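Local coordinates for cytokinin riboside 5'-monophosphate phosphoribohydrolase (Corynebacterium glutamicum, PDB 5ZBL), which is of undescribed function here but belongs to the SLOG clan, with a Rossmann-like fold of parallel strands and helices, at residues 8-13 against 41-46. Numbering follows the deposited sequence.
Sequences PTLQRV and RGIDLV
The flat groups of R12 and D44, which stand on one face of the sheet, a guanidinium and a carboxylate, do not pair: their planes are 67° apart and NE of R12 stays 6.6 Å from OD2 of D44. What touches is aliphatic, CG of R12 at 4.2 Å from CB of D44, with CG2 of V46 against CB of R12. Bent at chi2 and chi3, the long arginine chain packs by its methylenes yet carries its charge away to a salt bridge with D108. The short aspartate offers OD1 to the backbone N-H of E68 and OD2 to a water, which lies 3.0 Å from O of Q11 and is placed to donate to either, though it has more acceptors in reach than protons.

The Q11 carbonyl also takes the N-H of D44, beginning a parallel ladder. N of V13 then bonds O of D44, and N of V46 bonds O of V13, both at 2.9 Å. V13 and I43 are buried, which suits their branched apolar chains: CG2 of I43, anti to its backbone N, lies 4.1 Å from CG1 of V13, while CD1 of I43 meets CD2 of L10 at 3.7 Å. G42, whose positive phi favours glycine, is the C-prime residue of the Schellman motif ending helix 25-40, from which the chain enters strand 44-47, second strand of the beta-alpha-beta unit. Backbone bonds thus fix the register, while the charged ends tie this strand pair to D108 and E68.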
loop_
_atom_site.group_PDB
_atom_site.type_symbol
_atom_site.label_atom_id
_atom_site.label_comp_id
_atom_site.label_asym_id
_atom_site.label_seq_id
_atom_site.Cartn_x
_atom_site.Cartn_y
_atom_site.Cartn_z
ATOM N N PRO A 8 25.594 4.203 -8.582
ATOM C CA PRO A 8 24.442 4.684 -9.341
ATOM C C PRO A 8 24.245 6.187 -9.176
ATOM O O PRO A 8 24.698 6.765 -8.206
ATOM C CB PRO A 8 23.244 3.896 -8.734
ATOM C CG PRO A 8 23.811 3.016 -7.658
ATOM C CD PRO A 8 25.173 3.553 -7.326
ATOM N N THR A 9 23.581 6.798 -10.141
ATOM C CA THR A 9 23.130 8.187 -10.035
ATOM C C THR A 9 21.652 8.271 -10.350
ATOM O O THR A 9 21.021 7.325 -10.856
ATOM C CB THR A 9 23.918 9.140 -10.986
ATOM O OG1 THR A 9 23.917 8.623 -12.331
ATOM C CG2 THR A 9 25.358 9.310 -10.494
ATOM N N LEU A 10 21.117 9.443 -10.066
ATOM C CA LEU A 10 19.722 9.720 -10.250
ATOM C C LEU A 10 19.455 10.185 -11.684
ATOM O O LEU A 10 19.412 11.379 -11.955
ATOM C CB LEU A 10 19.287 10.783 -9.229
ATOM C CG LEU A 10 17.770 10.924 -9.121
ATOM C CD1 LEU A 10 17.196 9.748 -8.355
ATOM C CD2 LEU A 10 17.389 12.220 -8.462
ATOM N N GLN A 11 19.236 9.235 -12.582
ATOM C CA GLN A 11 18.911 9.517 -13.992
ATOM C C GLN A 11 17.419 9.384 -14.285
ATOM O O GLN A 11 16.881 10.086 -15.156
ATOM C CB GLN A 11 19.756 8.613 -14.902
ATOM C CG GLN A 11 21.231 8.662 -14.479
ATOM C CD GLN A 11 22.195 8.260 -15.564
ATOM O OE1 GLN A 11 22.003 7.259 -16.229
ATOM N NE2 GLN A 11 23.259 9.034 -15.728
ATOM N N ARG A 12 16.739 8.514 -13.542
ATOM C CA ARG A 12 15.299 8.387 -13.667
ATOM C C ARG A 12 14.657 8.418 -12.325
ATOM O O ARG A 12 15.194 7.878 -11.351
ATOM C CB ARG A 12 14.951 7.096 -14.367
ATOM C CG ARG A 12 15.160 7.156 -15.876
ATOM C CD ARG A 12 15.704 5.850 -16.404
ATOM N NE ARG A 12 17.023 5.606 -15.796
ATOM C CZ ARG A 12 17.580 4.414 -15.579
ATOM N NH1 ARG A 12 16.941 3.287 -15.909
ATOM N NH2 ARG A 12 18.794 4.357 -15.015
ATOM N N VAL A 13 13.488 9.037 -12.274
ATOM C CA VAL A 13 12.623 8.896 -11.115
ATOM C C VAL A 13 11.325 8.230 -11.475
ATOM O O VAL A 13 10.654 8.600 -12.479
ATOM C CB VAL A 13 12.293 10.222 -10.405
ATOM C CG1 VAL A 13 13.549 10.784 -9.745
ATOM C CG2 VAL A 13 11.567 11.201 -11.348
ATOM N N ARG A 41 17.435 19.169 -14.810
ATOM C CA ARG A 41 18.600 18.485 -14.240
ATOM C C ARG A 41 18.979 17.214 -14.996
ATOM O O ARG A 41 19.779 16.423 -14.501
ATOM C CB ARG A 41 18.364 18.175 -12.761
ATOM C CG ARG A 41 18.323 19.414 -11.840
ATOM C CD ARG A 41 17.374 19.196 -10.653
ATOM N NE ARG A 41 17.704 19.855 -9.385
ATOM C CZ ARG A 41 17.680 21.172 -9.152
ATOM N NH1 ARG A 41 17.409 22.049 -10.128
ATOM N NH2 ARG A 41 17.967 21.624 -7.926
ATOM N N GLY A 42 18.438 17.008 -16.192
ATOM C CA GLY A 42 18.686 15.781 -16.907
ATOM C C GLY A 42 17.984 14.517 -16.392
ATOM O O GLY A 42 18.401 13.405 -16.733
ATOM N N ILE A 43 16.898 14.664 -15.622
ATOM C CA ILE A 43 16.218 13.514 -15.054
ATOM C C ILE A 43 14.932 13.167 -15.840
ATOM O O ILE A 43 14.127 14.063 -16.126
ATOM C CB ILE A 43 15.908 13.766 -13.580
ATOM C CG1 ILE A 43 17.225 13.936 -12.775
ATOM C CG2 ILE A 43 15.008 12.662 -13.039
ATOM C CD1 ILE A 43 17.009 14.476 -11.370
ATOM N N ASP A 44 14.739 11.873 -16.151
ATOM C CA ASP A 44 13.537 11.392 -16.830
ATOM C C ASP A 44 12.516 10.640 -15.961
ATOM O O ASP A 44 12.797 10.243 -14.840
ATOM C CB ASP A 44 13.958 10.535 -18.019
ATOM C CG ASP A 44 14.676 11.362 -19.101
ATOM O OD1 ASP A 44 14.214 12.515 -19.419
ATOM O OD2 ASP A 44 15.698 10.852 -19.597
ATOM N N LEU A 45 11.332 10.464 -16.528
ATOM C CA LEU A 45 10.137 9.925 -15.851
ATOM C C LEU A 45 9.921 8.429 -16.099
ATOM O O LEU A 45 9.894 7.960 -17.237
ATOM C CB LEU A 45 8.878 10.687 -16.319
ATOM C CG LEU A 45 7.513 10.207 -15.800
ATOM C CD1 LEU A 45 7.508 10.189 -14.281
ATOM C CD2 LEU A 45 6.381 11.077 -16.285
ATOM N N VAL A 46 9.737 7.686 -15.034
ATOM C CA VAL A 46 9.179 6.354 -15.136
ATOM C C VAL A 46 7.896 6.437 -14.345
ATOM O O VAL A 46 7.910 6.906 -13.187
ATOM C CB VAL A 46 10.058 5.302 -14.504
ATOM C CG1 VAL A 46 9.421 3.940 -14.686
ATOM C CG2 VAL A 46 11.462 5.333 -15.132
HETATM O O HOH W 1 17.997 10.145 -17.939
#